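Local coordinates for 190aa long hypothetical protein (Pyrococcus horikoshii, PDB 2DDZ) that is of unknown function but belongs to the DUF366 family, probably related to class II tRNA synthetases, forms a hexamer and holds guanidine in a pocket, at residues E[35-40]-E[69-74]; E[91-96]-E[106-111]; E[139-144]-E[153-158]. One frame throughout, in Å; residues are numbered along the deposited sequence.

Contact 1. Residues E[35-40]-E[69-74]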
loop_
_atom_site.group_PDB
_atom_site.type_symbol
_atom_site.label_atom_id
_atom_site.label_comp_id
_atom_site.label_asym_id
_atom_site.label_seq_id
_atom_site.Cartn_x
_atom_site.Cartn_y
_atom_site.Cartn_z
ATOM N N ASP E 35 9.943 -15.619 -4.489
ATOM C CA ASP E 35 11.136 -15.018 -3.913
ATOM C C ASP E 35 12.357 -15.852 -4.256
ATOM O O ASP E 35 12.344 -17.076 -4.088
ATOM C CB ASP E 35 10.984 -14.892 -2.394
ATOM C CG ASP E 35 9.919 -13.877 -2.000
ATOM O OD1 ASP E 35 9.362 -13.235 -2.921
ATOM O OD2 ASP E 35 9.643 -13.713 -0.789
ATOM N N SER E 36 13.413 -15.196 -4.745
ATOM C CA SER E 36 14.622 -15.924 -5.101
ATOM C C SER E 36 15.937 -15.146 -5.118
ATOM O O SER E 36 15.980 -13.916 -5.232
ATOM C CB SER E 36 14.449 -16.597 -6.466
ATOM O OG SER E 36 14.432 -15.642 -7.511
ATOM N N LEU E 37 17.017 -15.912 -5.005
ATOM C CA LEU E 37 18.364 -15.390 -5.040
ATOM C C LEU E 37 19.104 -16.284 -6.035
ATOM O O LEU E 37 19.107 -17.507 -5.894
ATOM C CB LEU E 37 19.005 -15.465 -3.652
ATOM C CG LEU E 37 20.508 -15.147 -3.584
ATOM C CD1 LEU E 37 20.806 -13.730 -4.084
ATOM C CD2 LEU E 37 20.967 -15.317 -2.158
ATOM N N VAL E 38 19.684 -15.665 -7.058
ATOM C CA VAL E 38 20.438 -16.376 -8.083
ATOM C C VAL E 38 21.869 -15.856 -8.034
ATOM O O VAL E 38 22.111 -14.663 -8.183
ATOM C CB VAL E 38 19.871 -16.112 -9.492
ATOM C CG1 VAL E 38 20.693 -16.876 -10.536
ATOM C CG2 VAL E 38 18.409 -16.531 -9.552
ATOM N N VAL E 39 22.814 -16.763 -7.827
ATOM C CA VAL E 39 24.222 -16.395 -7.734
ATOM C C VAL E 39 25.010 -16.983 -8.880
ATOM O O VAL E 39 24.922 -18.176 -9.166
ATOM C CB VAL E 39 24.804 -16.878 -6.403
ATOM C CG1 VAL E 39 26.255 -16.472 -6.280
ATOM C CG2 VAL E 39 23.971 -16.301 -5.255
ATOM N N PHE E 40 25.772 -16.129 -9.547
ATOM C CA PHE E 40 26.591 -16.562 -10.660
ATOM C C PHE E 40 27.887 -15.765 -10.739
ATOM O O PHE E 40 28.133 -14.856 -9.939
ATOM C CB PHE E 40 25.825 -16.427 -11.976
ATOM C CG PHE E 40 25.252 -15.057 -12.214
ATOM C CD1 PHE E 40 24.198 -14.592 -11.433
ATOM C CD2 PHE E 40 25.749 -14.238 -13.226
ATOM C CE1 PHE E 40 23.617 -13.338 -11.678
ATOM C CE2 PHE E 40 25.174 -12.975 -13.484
ATOM C CZ PHE E 40 24.112 -12.521 -12.701
ATOM N N VAL E 69 31.431 -11.729 -8.986
ATOM C CA VAL E 69 30.427 -12.635 -8.424
ATOM C C VAL E 69 29.149 -11.776 -8.335
ATOM O O VAL E 69 29.138 -10.733 -7.667
ATOM C CB VAL E 69 30.808 -13.124 -7.000
ATOM C CG1 VAL E 69 29.633 -13.863 -6.372
ATOM C CG2 VAL E 69 32.014 -14.057 -7.067
ATOM N N HIS E 70 28.089 -12.206 -9.012
ATOM C CA HIS E 70 26.833 -11.456 -9.031
ATOM C C HIS E 70 25.733 -12.067 -8.180
ATOM O O HIS E 70 25.585 -13.296 -8.116
ATOM C CB HIS E 70 26.312 -11.344 -10.471
ATOM C CG HIS E 70 27.258 -10.666 -11.411
ATOM N ND1 HIS E 70 27.432 -9.297 -11.436
ATOM C CD2 HIS E 70 28.090 -11.168 -12.356
ATOM C CE1 HIS E 70 28.329 -8.987 -12.355
ATOM N NE2 HIS E 70 28.744 -10.105 -12.929
ATOM N N TYR E 71 24.953 -11.208 -7.529
ATOM C CA TYR E 71 23.828 -11.679 -6.725
ATOM C C TYR E 71 22.595 -10.962 -7.220
ATOM O O TYR E 71 22.539 -9.736 -7.202
ATOM C CB TYR E 71 23.992 -11.365 -5.234
ATOM C CG TYR E 71 25.232 -11.925 -4.597
ATOM C CD1 TYR E 71 26.478 -11.359 -4.853
ATOM C CD2 TYR E 71 25.165 -13.013 -3.720
ATOM C CE1 TYR E 71 27.635 -11.852 -4.252
ATOM C CE2 TYR E 71 26.323 -13.521 -3.109
ATOM C CZ TYR E 71 27.554 -12.927 -3.384
ATOM O OH TYR E 71 28.700 -13.395 -2.795
ATOM N N ILE E 72 21.610 -11.721 -7.673
ATOM C CA ILE E 72 20.383 -11.125 -8.152
ATOM C C ILE E 72 19.253 -11.605 -7.285
ATOM O O ILE E 72 18.923 -12.788 -7.248
ATOM C CB ILE E 72 20.124 -11.470 -9.608
ATOM C CG1 ILE E 72 21.048 -10.623 -10.473
ATOM C CG2 ILE E 72 18.665 -11.203 -9.972
ATOM C CD1 ILE E 72 21.227 -11.206 -11.803
ATOM N N LEU E 73 18.673 -10.654 -6.572
ATOM C CA LEU E 73 17.598 -10.930 -5.662
ATOM C C LEU E 73 16.262 -10.352 -6.116
ATOM O O LEU E 73 16.198 -9.225 -6.615
ATOM C CB LEU E 73 17.977 -10.373 -4.296
ATOM C CG LEU E 73 16.938 -10.493 -3.188
ATOM C CD1 LEU E 73 16.643 -11.961 -2.929
ATOM C CD2 LEU E 73 17.466 -9.814 -1.940
ATOM N N GLU E 74 15.201 -11.145 -5.972
ATOM C CA GLU E 74 13.858 -10.689 -6.306
ATOM C C GLU E 74 12.890 -11.120 -5.211
ATOM O O GLU E 74 12.817 -12.285 -4.839
ATOM C CB GLU E 74 13.380 -11.216 -7.663
ATOM C CG GLU E 74 12.059 -10.560 -8.108
ATOM C CD GLU E 74 11.814 -10.659 -9.614
ATOM O OE1 GLU E 74 12.294 -11.625 -10.237
ATOM O OE2 GLU E 74 11.122 -9.785 -10.178
HETATM O O HOH W 1 16.314 -13.480 -8.503
#

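Contact 2. Residues E[91-96]-E[106-111]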
loop_
_atom_site.group_PDB
_atom_site.type_symbol
_atom_site.label_atom_id
_atom_site.label_comp_id
_atom_site.label_asym_id
_atom_site.label_seq_id
_atom_site.Cartn_x
_atom_site.Cartn_y
_atom_site.Cartn_z
ATOM N N LEU E 91 21.820 -6.645 3.633
ATOM C CA LEU E 91 22.535 -7.742 2.999
ATOM C C LEU E 91 24.024 -7.420 2.805
ATOM O O LEU E 91 24.874 -8.285 3.013
ATOM C CB LEU E 91 21.887 -8.086 1.653
ATOM C CG LEU E 91 20.421 -8.525 1.657
ATOM C CD1 LEU E 91 19.988 -8.828 0.225
ATOM C CD2 LEU E 91 20.242 -9.753 2.527
ATOM N N ILE E 92 24.340 -6.189 2.406
ATOM C CA ILE E 92 25.741 -5.794 2.223
ATOM C C ILE E 92 26.405 -5.847 3.594
ATOM O O ILE E 92 27.565 -6.245 3.720
ATOM C CB ILE E 92 25.875 -4.359 1.617
ATOM C CG1 ILE E 92 25.682 -4.414 0.101
ATOM C CG2 ILE E 92 27.266 -3.791 1.860
ATOM C CD1 ILE E 92 24.543 -5.259 -0.288
ATOM N N ALA E 93 25.660 -5.462 4.624
ATOM C CA ALA E 93 26.196 -5.502 5.974
ATOM C C ALA E 93 26.501 -6.948 6.357
ATOM O O ALA E 93 27.535 -7.218 6.959
ATOM C CB ALA E 93 25.209 -4.890 6.962
ATOM N N ARG E 94 25.615 -7.879 6.009
ATOM C CA ARG E 94 25.861 -9.280 6.340
ATOM C C ARG E 94 27.102 -9.798 5.610
ATOM O O ARG E 94 27.889 -10.546 6.187
ATOM C CB ARG E 94 24.667 -10.154 5.987
ATOM C CG ARG E 94 24.919 -11.655 6.207
ATOM C CD ARG E 94 24.893 -12.048 7.691
ATOM N NE ARG E 94 25.204 -13.466 7.896
ATOM C CZ ARG E 94 26.438 -13.966 7.984
ATOM N NH1 ARG E 94 27.494 -13.167 7.890
ATOM N NH2 ARG E 94 26.624 -15.266 8.162
ATOM N N LEU E 95 27.268 -9.405 4.347
ATOM C CA LEU E 95 28.434 -9.802 3.563
ATOM C C LEU E 95 29.705 -9.276 4.228
ATOM O O LEU E 95 30.752 -9.922 4.183
ATOM C CB LEU E 95 28.361 -9.246 2.138
ATOM C CG LEU E 95 27.318 -9.865 1.208
ATOM C CD1 LEU E 95 27.462 -9.238 -0.166
ATOM C CD2 LEU E 95 27.511 -11.393 1.126
ATOM N N VAL E 96 29.611 -8.102 4.842
ATOM C CA VAL E 96 30.760 -7.510 5.506
ATOM C C VAL E 96 31.130 -8.354 6.723
ATOM O O VAL E 96 32.294 -8.694 6.921
ATOM C CB VAL E 96 30.462 -6.040 5.911
ATOM C CG1 VAL E 96 31.536 -5.510 6.852
ATOM C CG2 VAL E 96 30.400 -5.169 4.650
ATOM N N ALA E 106 37.191 -5.726 6.730
ATOM C CA ALA E 106 36.353 -4.975 5.799
ATOM C C ALA E 106 35.353 -4.059 6.516
ATOM O O ALA E 106 34.948 -4.326 7.649
ATOM C CB ALA E 106 35.614 -5.938 4.881
ATOM N N SER E 107 34.961 -2.980 5.847
ATOM C CA SER E 107 34.011 -2.025 6.414
ATOM C C SER E 107 32.919 -1.683 5.408
ATOM O O SER E 107 33.007 -2.052 4.228
ATOM C CB SER E 107 34.731 -0.748 6.827
ATOM O OG SER E 107 35.369 -0.170 5.710
ATOM N N ARG E 108 31.907 -0.951 5.870
ATOM C CA ARG E 108 30.788 -0.591 5.013
ATOM C C ARG E 108 30.491 0.896 4.925
ATOM O O ARG E 108 30.397 1.580 5.943
ATOM C CB ARG E 108 29.524 -1.325 5.490
ATOM C CG ARG E 108 28.297 -1.117 4.610
ATOM C CD ARG E 108 27.126 -1.969 5.089
ATOM N NE ARG E 108 26.653 -1.567 6.411
ATOM C CZ ARG E 108 25.760 -0.606 6.640
ATOM N NH1 ARG E 108 25.216 0.070 5.634
ATOM N NH2 ARG E 108 25.410 -0.317 7.885
ATOM N N ARG E 109 30.331 1.390 3.701
ATOM C CA ARG E 109 29.977 2.790 3.476
ATOM C C ARG E 109 28.674 2.753 2.692
ATOM O O ARG E 109 28.669 2.690 1.457
ATOM C CB ARG E 109 31.055 3.527 2.675
ATOM C CG ARG E 109 32.397 3.621 3.381
ATOM C CD ARG E 109 33.398 4.401 2.559
ATOM N NE ARG E 109 34.769 4.138 2.989
ATOM C CZ ARG E 109 35.848 4.637 2.395
ATOM N NH1 ARG E 109 35.723 5.437 1.339
ATOM N NH2 ARG E 109 37.054 4.330 2.854
ATOM N N GLY E 110 27.570 2.769 3.431
ATOM C CA GLY E 110 26.256 2.713 2.826
ATOM C C GLY E 110 26.024 1.324 2.288
ATOM O O GLY E 110 25.870 0.382 3.059
ATOM N N ASP E 111 26.020 1.200 0.964
ATOM C CA ASP E 111 25.825 -0.084 0.311
ATOM C C ASP E 111 27.118 -0.553 -0.367
ATOM O O ASP E 111 27.098 -1.463 -1.189
ATOM C CB ASP E 111 24.696 0.023 -0.721
ATOM C CG ASP E 111 25.040 0.938 -1.874
ATOM O OD1 ASP E 111 25.966 1.766 -1.722
ATOM O OD2 ASP E 111 24.376 0.843 -2.933
#

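Contact 3. Residues E[139-144]-E[153-158]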
loop_
_atom_site.group_PDB
_atom_site.type_symbol
_atom_site.label_atom_id
_atom_site.label_comp_id
_atom_site.label_asym_id
_atom_site.label_seq_id
_atom_site.Cartn_x
_atom_site.Cartn_y
_atom_site.Cartn_z
ATOM N N ASN E 139 33.974 -7.882 -6.937
ATOM C CA ASN E 139 35.094 -8.091 -7.856
ATOM C C ASN E 139 35.837 -9.372 -7.470
ATOM O O ASN E 139 36.126 -9.594 -6.291
ATOM C CB ASN E 139 36.110 -6.940 -7.780
ATOM C CG ASN E 139 35.543 -5.599 -8.216
ATOM O OD1 ASN E 139 35.030 -5.454 -9.322
ATOM N ND2 ASN E 139 35.655 -4.601 -7.343
ATOM N N VAL E 140 36.117 -10.220 -8.456
ATOM C CA VAL E 140 36.901 -11.428 -8.214
ATOM C C VAL E 140 38.344 -10.921 -8.430
ATOM O O VAL E 140 39.227 -11.133 -7.595
ATOM C CB VAL E 140 36.583 -12.536 -9.232
ATOM C CG1 VAL E 140 37.546 -13.706 -9.043
ATOM C CG2 VAL E 140 35.144 -13.011 -9.044
ATOM N N LYS E 141 38.530 -10.227 -9.556
ATOM C CA LYS E 141 39.786 -9.609 -9.947
ATOM C C LYS E 141 39.468 -8.112 -10.138
ATOM O O LYS E 141 38.288 -7.715 -10.166
ATOM C CB LYS E 141 40.293 -10.151 -11.295
ATOM C CG LYS E 141 40.320 -11.670 -11.452
ATOM C CD LYS E 141 40.658 -12.075 -12.905
ATOM C CE LYS E 141 40.392 -13.560 -13.175
ATOM N NZ LYS E 141 41.084 -14.445 -12.196
ATOM N N THR E 142 40.497 -7.275 -10.268
ATOM C CA THR E 142 40.260 -5.853 -10.490
ATOM C C THR E 142 40.644 -5.533 -11.930
ATOM O O THR E 142 40.872 -4.380 -12.286
ATOM C CB THR E 142 41.092 -4.989 -9.532
ATOM O OG1 THR E 142 42.488 -5.167 -9.816
ATOM C CG2 THR E 142 40.805 -5.369 -8.075
ATOM N N VAL E 143 40.716 -6.577 -12.748
ATOM C CA VAL E 143 41.038 -6.416 -14.165
ATOM C C VAL E 143 39.758 -5.981 -14.875
ATOM O O VAL E 143 38.661 -6.394 -14.497
ATOM C CB VAL E 143 41.542 -7.760 -14.806
ATOM C CG1 VAL E 143 41.630 -7.625 -16.329
ATOM C CG2 VAL E 143 42.920 -8.129 -14.254
ATOM N N GLY E 144 39.901 -5.150 -15.899
ATOM C CA GLY E 144 38.740 -4.687 -16.640
ATOM C C GLY E 144 37.960 -3.585 -15.940
ATOM O O GLY E 144 37.083 -2.957 -16.540
ATOM N N GLY E 153 39.823 -7.050 -5.287
ATOM C CA GLY E 153 39.068 -8.249 -5.634
ATOM C C GLY E 153 39.177 -9.359 -4.596
ATOM O O GLY E 153 39.968 -9.260 -3.659
ATOM N N LEU E 154 38.394 -10.424 -4.760
ATOM C CA LEU E 154 38.412 -11.532 -3.812
ATOM C C LEU E 154 39.734 -12.295 -3.844
ATOM O O LEU E 154 40.223 -12.753 -2.811
ATOM C CB LEU E 154 37.244 -12.487 -4.088
ATOM C CG LEU E 154 35.825 -11.987 -3.786
ATOM C CD1 LEU E 154 34.831 -13.013 -4.293
ATOM C CD2 LEU E 154 35.648 -11.757 -2.290
ATOM N N GLU E 155 40.315 -12.433 -5.030
ATOM C CA GLU E 155 41.589 -13.137 -5.166
ATOM C C GLU E 155 42.678 -12.502 -4.302
ATOM O O GLU E 155 43.285 -13.181 -3.480
ATOM C CB GLU E 155 42.008 -13.166 -6.639
ATOM C CG GLU E 155 41.355 -14.308 -7.411
ATOM C CD GLU E 155 41.622 -14.231 -8.890
ATOM O OE1 GLU E 155 42.646 -13.612 -9.259
ATOM O OE2 GLU E 155 40.818 -14.793 -9.672
ATOM N N GLU E 156 42.909 -11.203 -4.479
ATOM C CA GLU E 156 43.917 -10.500 -3.690
ATOM C C GLU E 156 43.686 -10.692 -2.183
ATOM O O GLU E 156 44.621 -10.602 -1.390
ATOM C CB GLU E 156 43.906 -9.004 -4.024
ATOM C CG GLU E 156 44.990 -8.218 -3.295
ATOM C CD GLU E 156 45.067 -6.757 -3.706
ATOM O OE1 GLU E 156 44.412 -6.369 -4.700
ATOM O OE2 GLU E 156 45.798 -5.999 -3.032
ATOM N N LEU E 157 42.442 -10.948 -1.790
ATOM C CA LEU E 157 42.137 -11.155 -0.377
ATOM C C LEU E 157 42.347 -12.624 -0.004
ATOM O O LEU E 157 42.182 -13.015 1.155
ATOM C CB LEU E 157 40.689 -10.750 -0.069
ATOM C CG LEU E 157 40.264 -9.293 -0.283
ATOM C CD1 LEU E 157 38.776 -9.184 -0.003
ATOM C CD2 LEU E 157 41.050 -8.345 0.622
ATOM N N GLY E 158 42.705 -13.436 -0.993
ATOM C CA GLY E 158 42.935 -14.845 -0.742
ATOM C C GLY E 158 41.670 -15.644 -0.482
ATOM O O GLY E 158 41.682 -16.623 0.267
#

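Contact 1. Residues E[35-40]-E[69-74]
Ser36, Val38 and Phe40 pair with Glu74, Ile72 and His70 respectively, each through two backbone hydrogen bonds, and with the strand axes 4.8 Å apart at 166° the ladder is plainly antiparallel. Leu37-Leu73 and Val39-Tyr71 are the non-hydrogen-bonded pairs between them. On the face of Phe40, His70 and Ile72, the phenyl ring supplies the closest side-chain meetings. Its CG sits between the backbone N and the carbonyl carbon (chi1 53°), and the ring reaches across to the other strand, where His70 CB stands over one face, 3.5 Å from the centroid, in a CH-pi contact. The imidazole is tilted 29° from the phenyl plane and slid aside, so the two rings barely overlap. Ile72 CD1 meets the phenyl edge, 3.2 Å from Phe40 CE1. An alanine at Phe40 would probably leave His70 CB and Ile72 CD1 without their aromatic partner and open a gap on this face. One water donates to both Ser36 OG and Ile72 O. The other face is largely apolar, with Val39 CG2 3.8 Å from Tyr71 CD2 and Leu37 CD1 at the tyrosine ring's edge. Helix 161-184 packs there, Met165 on Val39 and Phe164 on Tyr71, whose OH bonds to Ser168, while helix 25-30 touches Ser36 and Val38 on the opposite face. Strand 5-8 bonds to Leu37 and Val39, and His135 of strand 131-139 to His70 ND1.

Contact 2. Residues E[91-96]-E[106-111]
Ile92, Ala93 and Val96 of the helix meet Arg108 of the strand chiefly along the aliphatic part of its side chain. Ile92 CG2 lies 3.7 Å from Arg108 CD, the two side chains crossing at about a right angle, and Val96 CG2 touches Arg108 CB at 4.0 Å. Ala93 CB comes within 3.7 Å of Arg108 NE, obliquely to the guanidinium. At the ends of the segments the helix side chains rest on backbone: Val96 CG1 is 3.7 Å from Ala106 O, and Ile92 CG1 is 3.5 Å from Asp111 O. No hydrogen bond links the two segments; they meet through van der Waals contacts, some of them methyl or methylene groups against polar atoms.

The arginine is fixed from the loop just past its strand and from a neighbouring chain. CG and CD run out extended, then a bend at chi3 (65°) turns NE aside from the line of the chain. Arg108 NH1 donates to Gly110 O over 2.7 Å, on a carbonyl lone pair and near the guanidinium plane. Glu97 of the second subunit forms a salt bridge with NE, and Glu175 of that subunit another with NH2, which would probably balance its charge at the interface. Further out, Ile113 of strand 112-115 packs on both Ile92 and Val96. The axes of helix segment 91-96 and strand 106-109 approach to 8.4 Å and run antiparallel at 166°, as in an alpha/beta layer where a helix packs on a sheet, here beside a subunit interface.

Contact 3. Residues E[139-144]-E[153-158]
Glu155 OE2 receives Lys141 NZ at 2.6 Å in a salt bridge, the ammonium coming to its syn lone pair, the side of the other carboxylate oxygen. The lysine runs extended as far as CE, and a bend at chi4 (-54°) sets NZ at the carboxylate. Lower on the same chain, Lys141 CG passes 3.6 Å from Glu155 OE2. Val140 CG1 lies 3.5 Å from that oxygen, so OE2 has a methyl as well as an ammonium beside it.

Two backbone hydrogen bonds hold the two segments together behind this pair. Glu155 N donates to Val140 O over 3.1 Å, nearly straight at 172° and in the carbonyl plane. Leu154 N donates to Asn139 O, a more bent bond with its donor tilted out of the carbonyl plane. Both segments belong to the connection between strand 131-139 and helix 161-184; residues 155-158 form a type I beta turn, and the two backbone bonds tie the approach to that turn back to the end of the strand.

On this backbone a CB at Gly153 would probably run into Val140 O, whereas the glycine CA makes a C-H...O contact with Asn139 O. Thr142 CG2 closes on Gly153 N at 3.4 Å. Leu154 CG rests 3.5 Å from Asn139 O, and Val69 of strand 68-75 touches Leu154 and Val140. Beyond them, Arg41 of strand 36-45 packs on both Val140 and Glu155, while Arg118 takes the carboxylate of Glu156 in another salt bridge.

Overall arrangement
Contact 1 is the core of the three, its centre about 7 Å from that of the chain and nearly every touching residue buried; contacts 2 and 3 lie farther out, at about 11 and 16 Å, and are partly buried. The chemistry follows: a strand ladder with one largely apolar face and one that mixes aromatic, aliphatic and buried polar groups in 35-40/69-74, helix-on-strand packing with an intersubunit arginine in 91-96/106-111, and loop backbone bonds with a salt bridge in 139-144/153-158. Strand 68-75 links them. Leu73 CD2 touches Leu91 CD1 of contact 2 at 3.5 Å, and Val69 CG2 reaches Val140 CG2 of contact 3 at 3.8 Å. Contacts 2 and 3 do not touch, their nearest atoms being about 7 Å apart.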